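Local coordinates for protection of telomeres protein poz1 (PDB 5WE0) that binds telomeric DNA and negatively regulates telomerase and telomere length, at residues I5-V10 with L38-Y43; T13-F18 with P53-I58; M152-L157 with I198-H203; I162-F167 with L188-I193. All coordinates share one frame; numbering follows the deposited sequence.

Contact 1 of 4, residues I5-V10 with L38-Y43; sequences IRSQSV and LRYLGY
Y40 reaches from helix 31-43 across to R6, S7 and V10 of helix 2-18, where segments 5-10 and 38-43 run roughly antiparallel, 144° between their directions. Its CB points toward the other helix, and CG stands anti to the backbone N. Along one side of the ring, CD2 meets V10 CG2 at 4.0 Å, the two side chains lying about at a right angle. One atom further, Y40 CE2 passes S7 OG at 3.9 Å without a bond; that hydroxyl is instead hydrogen-bonded to S44 OG and E3 O. At the tip, Y40 OH receives a weak but fairly straight hydrogen bond from R6 NE (3.3 Å, 165° at the hydrogen). The phenol oxygen lies at the edge of the guanidinium, near its plane, although ring and guanidinium planes are 80° apart. A phenylalanine in place of Y40 would probably leave R6 NE without this acceptor and its guanidinium freer to swing. Beside the ring, L41 fills the inner part of the interface: its CG packs on V10 CG1 at 3.9 Å, and its CD2 on S7 CB at 3.8 Å. L41 also touches an aromatic side chain of another protein's chain. The pairing is therefore apolar where V10 and L41 meet, and polar but only weakly bonded at the phenol tip.

Contact 2 of 4, residues T13-F18 with P53-I58; sequences TLETFF and PIFMDI
L14 and M56 meet at about a right angle, L14 CD1 lying 3.7 Å from M56 SD and nearly as close to M56 CE. The main chain of L14 takes part as well, for its carbonyl carbon comes within 4.0 Å of F55 CE1. Next in sequence, E15 uses an aliphatic atom: CG sits over one face of the F55 ring, 3.5 Å from the ring centroid and 22° off its normal, a CH-pi contact displaced toward the rim. The carboxylate continues past the ring, OE2 passing F55 CE2 at 3.9 Å with its plane turned 52° from that of the phenyl. F55 CG lies between the backbone N and the carbonyl carbon; beyond it, one ring face meets E15 CG and the opposite face CG of the adjacent M56, which leaves the ring sandwiched. A turn further on, F18 brings CB to the edge of the same ring, 4.0 Å from F55 CD1. The F18 ring in turn receives M56 SD at its own edge, a Met-aromatic contact with the sulfur 3.7 Å from F18 CE2, while Y24 meets that ring edge-to-face. Segments 13-18 and 54-58 thus pack at 40° through carbon and sulfur, with no hydrogen bond between them. Shape and the polarisable thioether carry the contact, and the one charged residue in it contributes its methylene while its carboxylate runs on past the ring.

Contact 3 of 4, residues M152-L157 with I198-H203; sequences MAFHFL and IYVSQH
F154 leaves helix 130-157 with CG anti to the carbonyl carbon and beside the backbone N (chi1 -72°); the ring beyond it reaches V200, H203 and Y199 of helix 193-206. V200 answers with CG1 anti to its own backbone N (chi1 164°) and CG2 anti to the carbonyl carbon, spreading two methyl groups between F154 and L157. The side chains of F154 and V200 slide past each other in opposite directions, V200 CG1 resting 4.0 Å from F154 CB while V200 CG2 lies 4.1 Å from F154 CD1. That second methyl also packs on L157, 3.9 Å from L157 CB and nearly as close to L157 CD1. At the far end of the phenyl, F154 CZ presses on H203 CB at 3.5 Å, and F154 CE1 approaches Y199 CE1 more loosely, at 4.4 Å. The imidazole of H203, which takes no part in the F154 contact, lies with CD2 over one face of the Y199 ring. W151, one turn earlier, meets the F154 ring edge-to-face. An alanine at F154 would probably open a gap between the helices, with the methyls of V200 losing ring contacts and H203 CB losing its phenyl neighbour. R196, earlier on helix 193-206, donates NE to L157 O. The segments run almost antiparallel, 156° between directions and 10.2 Å between axes. No hydrogen bond joins them, and cohesion rests on aliphatic and aromatic carbon.

Contact 4 of 4, residues I162-F167 with L188-I193; sequences IDHINF and LSKHKI
S189 OG is gripped by two groups, H164 NE2 across the contact at 3.2 Å and the carbonyl O of Q186 one turn back. The serine oxygen sits at the edge of the imidazole, only 1° out of its plane, as suits an N-H donated from NE2. K190 adds its methylene CE, which comes 3.2 Å from H164 NE2 obliquely, while its NZ stays 4.1 Å from that nitrogen without bonding; the nearby ammonium would probably disfavour a second positive charge on the histidine. One face of the same imidazole is covered by I162 CG2. The CB of the same serine, S189, meets the edge of the F167 ring, 3.6 Å from CE2. I162 reaches over with CD1, which touches S189 O at 3.3 Å. The first segment is fastened at its start by D163, the N-cap of helix 164-174: its OD1 accepts from N166 N at 3.2 Å, and its OD2 takes N166 ND2 on the syn side. D163 is also the centre of an inverse gamma turn, which leads the chain into the helix. L157, from helix 130-157, packs on both F167 and S189 and ties the contact to the helix before it. What results is the N-capped start of helix 164-174 packed, through a histidine-serine hydrogen bond, on the loop between helix 179-188 and helix 193-206, in an all-helical fold.

Overall arrangement
The four contacts form two well separated pairs in an all-helical chain, contact 2 lying across the chain's centre from contacts 3 and 4. Contacts 1 and 2 share helix 2-18, which packs on helix 31-43 and on helix 54-64; their centres are about 12 Å apart and they touch where L38 and L41 meet L14 and M56. Their segments alternate along the chain, so this region is interlaced. Contacts 3 and 4, with centres about 11 Å apart, join through Y199 on L188 and F156 on F167, and contact 4 is nested inside the loop closed by contact 3. The pairs come in series, about 34 to 41 Å apart between centres, and do not touch, so they are separate packing regions of the molecule.

Contact 1 of 4, residues I5-V10 with L38-Y43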
# COMPACT_ATOMS: atom_id res chain seq x y z
N ILE A 5 -8.44 -25.42 7.94
CA ILE A 5 -7.16 -25.80 8.52
C ILE A 5 -6.07 -25.78 7.44
O ILE A 5 -4.95 -25.33 7.68
CB ILE A 5 -7.26 -27.17 9.21
CG1 ILE A 5 -8.11 -27.06 10.47
CG2 ILE A 5 -5.89 -27.68 9.62
CD1 ILE A 5 -8.74 -28.37 10.88
N ARG A 6 -6.40 -26.24 6.23
CA ARG A 6 -5.43 -26.17 5.13
C ARG A 6 -5.08 -24.73 4.78
O ARG A 6 -3.91 -24.39 4.60
CB ARG A 6 -5.95 -26.92 3.91
CG ARG A 6 -6.01 -28.43 4.12
CD ARG A 6 -6.31 -29.19 2.86
NE ARG A 6 -7.61 -28.84 2.32
CZ ARG A 6 -8.71 -29.57 2.48
NH1 ARG A 6 -8.66 -30.70 3.17
NH2 ARG A 6 -9.86 -29.18 1.95
N SER A 7 -6.09 -23.86 4.71
CA SER A 7 -5.86 -22.45 4.38
C SER A 7 -4.97 -21.77 5.43
O SER A 7 -4.04 -21.04 5.08
CB SER A 7 -7.19 -21.72 4.22
OG SER A 7 -7.92 -22.26 3.13
N GLN A 8 -5.24 -22.02 6.71
CA GLN A 8 -4.40 -21.44 7.76
C GLN A 8 -2.97 -21.92 7.63
O GLN A 8 -2.02 -21.15 7.84
CB GLN A 8 -4.95 -21.76 9.14
CG GLN A 8 -5.46 -20.52 9.86
CD GLN A 8 -4.33 -19.52 10.15
OE1 GLN A 8 -3.15 -19.89 10.31
NE2 GLN A 8 -4.68 -18.24 10.19
N SER A 9 -2.78 -23.19 7.29
CA SER A 9 -1.43 -23.69 7.08
C SER A 9 -0.78 -23.02 5.87
O SER A 9 0.41 -22.69 5.91
CB SER A 9 -1.46 -25.21 6.95
OG SER A 9 -0.13 -25.70 6.93
N VAL A 10 -1.53 -22.80 4.79
CA VAL A 10 -0.97 -22.05 3.65
C VAL A 10 -0.54 -20.65 4.10
O VAL A 10 0.52 -20.15 3.70
CB VAL A 10 -1.98 -21.99 2.48
CG1 VAL A 10 -1.43 -21.10 1.37
CG2 VAL A 10 -2.30 -23.40 1.96
N LEU A 38 -0.97 -18.14 -2.94
CA LEU A 38 -1.93 -17.05 -3.11
C LEU A 38 -3.17 -17.54 -3.84
O LEU A 38 -4.30 -17.21 -3.47
CB LEU A 38 -1.31 -15.88 -3.87
CG LEU A 38 -0.24 -15.11 -3.13
CD1 LEU A 38 0.27 -14.09 -4.05
CD2 LEU A 38 -0.86 -14.48 -1.89
N ARG A 39 -2.97 -18.31 -4.91
CA ARG A 39 -4.11 -18.81 -5.67
C ARG A 39 -4.97 -19.73 -4.82
O ARG A 39 -6.20 -19.65 -4.86
CB ARG A 39 -3.67 -19.50 -6.95
CG ARG A 39 -4.81 -19.56 -7.96
CD ARG A 39 -4.53 -20.44 -9.18
NE ARG A 39 -5.54 -20.27 -10.22
CZ ARG A 39 -6.76 -20.83 -10.20
NH1 ARG A 39 -7.14 -21.58 -9.16
NH2 ARG A 39 -7.62 -20.61 -11.19
N TYR A 40 -4.34 -20.62 -4.04
CA TYR A 40 -5.13 -21.50 -3.19
C TYR A 40 -6.00 -20.70 -2.23
O TYR A 40 -7.19 -20.98 -2.06
CB TYR A 40 -4.25 -22.48 -2.41
CG TYR A 40 -5.10 -23.52 -1.69
CD1 TYR A 40 -5.57 -24.64 -2.38
CD2 TYR A 40 -5.50 -23.34 -0.37
CE1 TYR A 40 -6.36 -25.58 -1.75
CE2 TYR A 40 -6.30 -24.28 0.27
CZ TYR A 40 -6.72 -25.39 -0.44
OH TYR A 40 -7.53 -26.34 0.16
N LEU A 41 -5.41 -19.70 -1.55
CA LEU A 41 -6.21 -18.87 -0.66
C LEU A 41 -7.26 -18.08 -1.43
O LEU A 41 -8.37 -17.88 -0.93
CB LEU A 41 -5.31 -17.91 0.12
CG LEU A 41 -4.37 -18.55 1.16
CD1 LEU A 41 -3.41 -17.51 1.71
CD2 LEU A 41 -5.17 -19.18 2.30
N GLY A 42 -6.92 -17.64 -2.65
CA GLY A 42 -7.82 -16.80 -3.43
C GLY A 42 -9.09 -17.51 -3.88
O GLY A 42 -10.13 -16.86 -4.05
N TYR A 43 -9.03 -18.84 -4.05
CA TYR A 43 -10.19 -19.63 -4.44
C TYR A 43 -10.74 -20.48 -3.30
O TYR A 43 -11.67 -21.26 -3.52
CB TYR A 43 -9.85 -20.53 -5.63
CG TYR A 43 -9.76 -19.79 -6.95
CD1 TYR A 43 -8.56 -19.20 -7.36
CD2 TYR A 43 -10.87 -19.67 -7.79
CE1 TYR A 43 -8.47 -18.52 -8.57
CE2 TYR A 43 -10.79 -18.98 -9.02
CZ TYR A 43 -9.57 -18.41 -9.40
OH TYR A 43 -9.46 -17.71 -10.59

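Contact 2 of 4, residues T13-F18 with P53-I58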
# COMPACT_ATOMS: atom_id res chain seq x y z
N THR A 13 2.76 -20.88 5.84
CA THR A 13 3.84 -20.99 4.86
C THR A 13 4.17 -19.64 4.22
O THR A 13 5.35 -19.31 4.03
CB THR A 13 3.49 -22.04 3.80
OG1 THR A 13 3.46 -23.34 4.42
CG2 THR A 13 4.49 -22.01 2.63
N LEU A 14 3.15 -18.87 3.84
CA LEU A 14 3.43 -17.56 3.23
C LEU A 14 4.20 -16.65 4.19
O LEU A 14 5.08 -15.89 3.76
CB LEU A 14 2.13 -16.89 2.77
CG LEU A 14 1.68 -17.27 1.35
CD1 LEU A 14 0.43 -16.47 0.97
CD2 LEU A 14 2.78 -17.06 0.31
N GLU A 15 3.89 -16.74 5.50
CA GLU A 15 4.60 -15.95 6.50
C GLU A 15 6.10 -16.12 6.40
O GLU A 15 6.85 -15.14 6.47
CB GLU A 15 4.18 -16.38 7.90
CG GLU A 15 2.86 -15.87 8.39
CD GLU A 15 2.82 -15.78 9.91
OE1 GLU A 15 3.90 -15.60 10.52
OE2 GLU A 15 1.71 -15.87 10.49
N THR A 16 6.56 -17.37 6.24
CA THR A 16 7.99 -17.61 6.16
C THR A 16 8.58 -17.11 4.86
O THR A 16 9.80 -16.98 4.76
CB THR A 16 8.31 -19.10 6.36
OG1 THR A 16 8.19 -19.81 5.11
CG2 THR A 16 7.39 -19.73 7.43
N PHE A 17 7.75 -16.88 3.84
CA PHE A 17 8.28 -16.25 2.64
C PHE A 17 8.13 -14.74 2.68
O PHE A 17 8.96 -14.01 2.10
CB PHE A 17 7.58 -16.80 1.37
CG PHE A 17 8.04 -18.18 0.96
CD1 PHE A 17 7.43 -19.31 1.50
CD2 PHE A 17 9.09 -18.35 0.08
CE1 PHE A 17 7.85 -20.59 1.14
CE2 PHE A 17 9.52 -19.63 -0.28
CZ PHE A 17 8.89 -20.75 0.25
N PHE A 18 7.09 -14.24 3.34
CA PHE A 18 6.75 -12.82 3.20
C PHE A 18 7.41 -11.92 4.23
O PHE A 18 7.84 -10.81 3.89
CB PHE A 18 5.22 -12.63 3.27
CG PHE A 18 4.53 -12.89 1.96
CD1 PHE A 18 5.27 -13.24 0.83
CD2 PHE A 18 3.14 -12.75 1.85
CE1 PHE A 18 4.63 -13.48 -0.40
CE2 PHE A 18 2.50 -12.97 0.62
CZ PHE A 18 3.25 -13.34 -0.50
N PRO A 53 -4.52 -11.26 7.23
CA PRO A 53 -3.48 -10.98 8.24
C PRO A 53 -2.65 -9.78 7.81
O PRO A 53 -2.40 -9.54 6.63
CB PRO A 53 -2.63 -12.27 8.25
CG PRO A 53 -3.49 -13.32 7.64
CD PRO A 53 -4.39 -12.62 6.66
N ILE A 54 -2.18 -9.01 8.79
CA ILE A 54 -1.53 -7.75 8.46
C ILE A 54 -0.22 -7.98 7.71
O ILE A 54 0.18 -7.16 6.86
CB ILE A 54 -1.35 -6.91 9.74
CG1 ILE A 54 -1.39 -5.43 9.40
CG2 ILE A 54 -0.05 -7.24 10.44
CD1 ILE A 54 -2.75 -5.04 8.77
N PHE A 55 0.47 -9.12 7.97
CA PHE A 55 1.72 -9.37 7.26
C PHE A 55 1.49 -9.49 5.75
O PHE A 55 2.37 -9.15 4.96
CB PHE A 55 2.43 -10.62 7.82
CG PHE A 55 1.88 -11.94 7.28
CD1 PHE A 55 2.39 -12.49 6.09
CD2 PHE A 55 0.88 -12.63 7.96
CE1 PHE A 55 1.88 -13.70 5.59
CE2 PHE A 55 0.36 -13.84 7.47
CZ PHE A 55 0.85 -14.37 6.27
N MET A 56 0.29 -9.93 5.35
CA MET A 56 -0.02 -10.04 3.92
C MET A 56 -0.20 -8.67 3.27
O MET A 56 0.31 -8.44 2.17
CB MET A 56 -1.28 -10.89 3.71
CG MET A 56 -1.13 -12.35 4.17
SD MET A 56 -0.47 -13.36 2.83
CE MET A 56 -1.93 -13.56 1.78
N ASP A 57 -0.95 -7.77 3.91
CA ASP A 57 -1.08 -6.40 3.40
C ASP A 57 0.27 -5.70 3.30
O ASP A 57 0.52 -4.98 2.32
CB ASP A 57 -2.03 -5.58 4.28
CG ASP A 57 -3.50 -5.90 4.02
OD1 ASP A 57 -3.82 -6.41 2.92
OD2 ASP A 57 -4.33 -5.62 4.89
N ILE A 58 1.14 -5.90 4.29
CA ILE A 58 2.45 -5.26 4.29
C ILE A 58 3.28 -5.76 3.13
O ILE A 58 3.95 -4.98 2.45
CB ILE A 58 3.17 -5.50 5.64
CG1 ILE A 58 2.53 -4.66 6.74
CG2 ILE A 58 4.66 -5.19 5.54
CD1 ILE A 58 3.04 -5.00 8.13

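Contact 3 of 4, residues M152-L157 with I198-H203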
# COMPACT_ATOMS: atom_id res chain seq x y z
N MET A 152 -1.24 8.81 -8.64
CA MET A 152 -2.36 8.23 -9.37
C MET A 152 -3.11 9.31 -10.16
O MET A 152 -3.44 9.11 -11.33
CB MET A 152 -3.32 7.51 -8.42
CG MET A 152 -4.41 6.69 -9.11
SD MET A 152 -3.72 5.32 -10.06
CE MET A 152 -4.21 5.71 -11.74
N ALA A 153 -3.36 10.46 -9.54
CA ALA A 153 -3.98 11.57 -10.25
C ALA A 153 -3.13 12.02 -11.43
O ALA A 153 -3.65 12.22 -12.53
CB ALA A 153 -4.22 12.74 -9.29
N PHE A 154 -1.81 12.15 -11.23
CA PHE A 154 -0.91 12.49 -12.34
C PHE A 154 -1.06 11.53 -13.51
O PHE A 154 -1.11 11.94 -14.67
CB PHE A 154 0.53 12.48 -11.86
CG PHE A 154 0.89 13.62 -10.97
CD1 PHE A 154 0.07 14.73 -10.85
CD2 PHE A 154 2.07 13.59 -10.23
CE1 PHE A 154 0.40 15.78 -10.02
CE2 PHE A 154 2.42 14.63 -9.40
CZ PHE A 154 1.59 15.74 -9.29
N HIS A 155 -1.11 10.22 -13.22
CA HIS A 155 -1.22 9.24 -14.30
C HIS A 155 -2.52 9.44 -15.08
O HIS A 155 -2.51 9.42 -16.32
CB HIS A 155 -1.14 7.83 -13.73
CG HIS A 155 -1.21 6.75 -14.76
ND1 HIS A 155 -2.40 6.16 -15.13
CD2 HIS A 155 -0.24 6.12 -15.46
CE1 HIS A 155 -2.16 5.22 -16.04
NE2 HIS A 155 -0.86 5.18 -16.26
N PHE A 156 -3.65 9.63 -14.37
CA PHE A 156 -4.93 9.94 -15.03
C PHE A 156 -4.80 11.14 -15.95
O PHE A 156 -5.23 11.10 -17.11
CB PHE A 156 -6.02 10.24 -13.99
CG PHE A 156 -6.76 9.04 -13.47
CD1 PHE A 156 -7.51 8.24 -14.31
CD2 PHE A 156 -6.74 8.74 -12.10
CE1 PHE A 156 -8.23 7.16 -13.80
CE2 PHE A 156 -7.46 7.65 -11.59
CZ PHE A 156 -8.19 6.86 -12.44
N LEU A 157 -4.20 12.23 -15.45
CA LEU A 157 -4.09 13.48 -16.20
C LEU A 157 -3.15 13.38 -17.40
O LEU A 157 -3.16 14.28 -18.25
CB LEU A 157 -3.58 14.60 -15.30
CG LEU A 157 -4.49 15.03 -14.16
CD1 LEU A 157 -3.73 15.89 -13.16
CD2 LEU A 157 -5.70 15.75 -14.71
N ILE A 198 2.46 19.78 -19.14
CA ILE A 198 3.39 20.76 -18.59
C ILE A 198 3.20 20.88 -17.09
O ILE A 198 4.16 20.90 -16.31
CB ILE A 198 3.22 22.13 -19.28
CG1 ILE A 198 3.78 22.11 -20.70
CG2 ILE A 198 3.87 23.24 -18.46
CD1 ILE A 198 3.50 23.39 -21.47
N TYR A 199 1.94 20.95 -16.66
CA TYR A 199 1.64 21.10 -15.24
C TYR A 199 2.04 19.85 -14.46
O TYR A 199 2.59 19.94 -13.36
CB TYR A 199 0.15 21.39 -15.06
CG TYR A 199 -0.35 21.07 -13.66
CD1 TYR A 199 -0.66 19.75 -13.29
CD2 TYR A 199 -0.56 22.08 -12.72
CE1 TYR A 199 -1.08 19.44 -12.04
CE2 TYR A 199 -1.02 21.77 -11.45
CZ TYR A 199 -1.28 20.45 -11.13
OH TYR A 199 -1.73 20.13 -9.89
N VAL A 200 1.73 18.67 -15.00
CA VAL A 200 2.11 17.44 -14.31
C VAL A 200 3.63 17.34 -14.19
O VAL A 200 4.16 16.93 -13.14
CB VAL A 200 1.49 16.22 -15.02
CG1 VAL A 200 2.17 14.94 -14.58
CG2 VAL A 200 -0.00 16.14 -14.70
N SER A 201 4.37 17.73 -15.24
CA SER A 201 5.83 17.68 -15.18
C SER A 201 6.39 18.57 -14.09
O SER A 201 7.35 18.19 -13.41
CB SER A 201 6.44 18.08 -16.53
OG SER A 201 6.59 16.93 -17.33
N GLN A 202 5.83 19.77 -13.95
CA GLN A 202 6.27 20.70 -12.92
C GLN A 202 6.01 20.16 -11.52
O GLN A 202 6.85 20.27 -10.63
CB GLN A 202 5.56 22.04 -13.12
CG GLN A 202 6.14 22.91 -14.21
CD GLN A 202 5.54 24.30 -14.21
OE1 GLN A 202 5.53 24.97 -13.17
NE2 GLN A 202 5.03 24.75 -15.35
N HIS A 203 4.82 19.61 -11.29
CA HIS A 203 4.51 19.09 -9.97
C HIS A 203 5.28 17.81 -9.66
O HIS A 203 5.67 17.60 -8.51
CB HIS A 203 3.00 18.91 -9.84
CG HIS A 203 2.30 20.18 -9.53
ND1 HIS A 203 2.02 20.57 -8.24
CD2 HIS A 203 1.94 21.22 -10.32
CE1 HIS A 203 1.45 21.77 -8.26
NE2 HIS A 203 1.39 22.18 -9.51

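Contact 4 of 4, residues I162-F167 with L188-I193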
# COMPACT_ATOMS: atom_id res chain seq x y z
N ILE A 162 -8.75 11.57 -21.26
CA ILE A 162 -8.82 11.26 -19.84
C ILE A 162 -10.00 10.33 -19.57
O ILE A 162 -11.09 10.51 -20.13
CB ILE A 162 -8.96 12.55 -19.02
CG1 ILE A 162 -7.66 13.32 -19.01
CG2 ILE A 162 -9.39 12.24 -17.57
CD1 ILE A 162 -7.67 14.46 -18.03
N ASP A 163 -9.79 9.36 -18.69
CA ASP A 163 -10.86 8.51 -18.18
C ASP A 163 -11.54 9.24 -17.02
O ASP A 163 -11.24 9.01 -15.84
CB ASP A 163 -10.28 7.17 -17.77
CG ASP A 163 -11.29 6.22 -17.20
OD1 ASP A 163 -12.45 6.63 -16.95
OD2 ASP A 163 -10.92 5.04 -17.01
N HIS A 164 -12.51 10.10 -17.36
CA HIS A 164 -13.08 11.02 -16.37
C HIS A 164 -13.91 10.30 -15.33
O HIS A 164 -14.01 10.77 -14.19
CB HIS A 164 -13.93 12.10 -17.04
CG HIS A 164 -13.15 13.30 -17.45
ND1 HIS A 164 -12.85 13.58 -18.76
CD2 HIS A 164 -12.58 14.28 -16.71
CE1 HIS A 164 -12.14 14.70 -18.82
NE2 HIS A 164 -11.96 15.14 -17.58
N ILE A 165 -14.54 9.19 -15.71
CA ILE A 165 -15.41 8.47 -14.77
C ILE A 165 -14.59 7.87 -13.63
O ILE A 165 -14.88 8.09 -12.45
CB ILE A 165 -16.21 7.40 -15.54
CG1 ILE A 165 -17.30 8.08 -16.38
CG2 ILE A 165 -16.78 6.36 -14.55
CD1 ILE A 165 -17.92 7.20 -17.42
N ASN A 166 -13.54 7.11 -13.98
CA ASN A 166 -12.68 6.53 -12.95
C ASN A 166 -11.85 7.58 -12.24
O ASN A 166 -11.61 7.46 -11.03
CB ASN A 166 -11.78 5.49 -13.60
CG ASN A 166 -12.55 4.27 -14.01
OD1 ASN A 166 -13.44 3.81 -13.30
ND2 ASN A 166 -12.27 3.78 -15.21
N PHE A 167 -11.45 8.63 -12.96
CA PHE A 167 -10.75 9.74 -12.32
C PHE A 167 -11.60 10.33 -11.20
O PHE A 167 -11.11 10.58 -10.09
CB PHE A 167 -10.43 10.82 -13.37
CG PHE A 167 -9.52 11.89 -12.87
CD1 PHE A 167 -8.59 11.62 -11.89
CD2 PHE A 167 -9.63 13.18 -13.34
CE1 PHE A 167 -7.75 12.62 -11.42
CE2 PHE A 167 -8.81 14.18 -12.87
CZ PHE A 167 -7.87 13.91 -11.92
N LEU A 188 -8.39 21.14 -14.05
CA LEU A 188 -7.18 20.76 -14.76
C LEU A 188 -7.39 19.55 -15.67
O LEU A 188 -6.74 19.44 -16.72
CB LEU A 188 -6.11 20.46 -13.74
CG LEU A 188 -4.88 19.74 -14.21
CD1 LEU A 188 -4.18 20.56 -15.29
CD2 LEU A 188 -4.09 19.56 -12.99
N SER A 189 -8.31 18.66 -15.30
CA SER A 189 -8.65 17.55 -16.18
C SER A 189 -9.32 18.03 -17.45
O SER A 189 -9.34 17.30 -18.45
CB SER A 189 -9.55 16.56 -15.44
OG SER A 189 -10.88 17.06 -15.31
N LYS A 190 -9.85 19.25 -17.45
CA LYS A 190 -10.48 19.81 -18.64
C LYS A 190 -9.54 20.66 -19.48
O LYS A 190 -9.89 20.97 -20.62
CB LYS A 190 -11.72 20.62 -18.24
CG LYS A 190 -12.82 19.74 -17.63
CD LYS A 190 -13.40 18.78 -18.68
CE LYS A 190 -14.02 17.53 -18.05
NZ LYS A 190 -14.98 17.82 -16.95
N HIS A 191 -8.36 21.05 -18.96
CA HIS A 191 -7.32 21.62 -19.81
C HIS A 191 -6.92 20.64 -20.91
O HIS A 191 -7.16 19.43 -20.83
CB HIS A 191 -6.05 21.98 -19.03
CG HIS A 191 -6.15 23.20 -18.17
ND1 HIS A 191 -7.02 24.23 -18.45
CD2 HIS A 191 -5.46 23.58 -17.07
CE1 HIS A 191 -6.88 25.18 -17.54
NE2 HIS A 191 -5.94 24.81 -16.69
N LYS A 192 -6.27 21.18 -21.93
CA LYS A 192 -5.87 20.36 -23.05
C LYS A 192 -4.57 19.61 -22.70
O LYS A 192 -3.88 19.94 -21.73
CB LYS A 192 -5.79 21.24 -24.31
CG LYS A 192 -5.68 20.58 -25.70
CD LYS A 192 -6.11 19.07 -25.86
CE LYS A 192 -7.43 18.63 -25.28
NZ LYS A 192 -7.68 17.18 -25.51
N ILE A 193 -4.27 18.57 -23.48
CA ILE A 193 -3.27 17.59 -23.07
C ILE A 193 -1.89 18.23 -22.90
O ILE A 193 -1.18 17.93 -21.95
CB ILE A 193 -3.25 16.44 -24.08
CG1 ILE A 193 -2.15 15.44 -23.72
CG2 ILE A 193 -3.11 16.97 -25.51
CD1 ILE A 193 -2.35 14.75 -22.34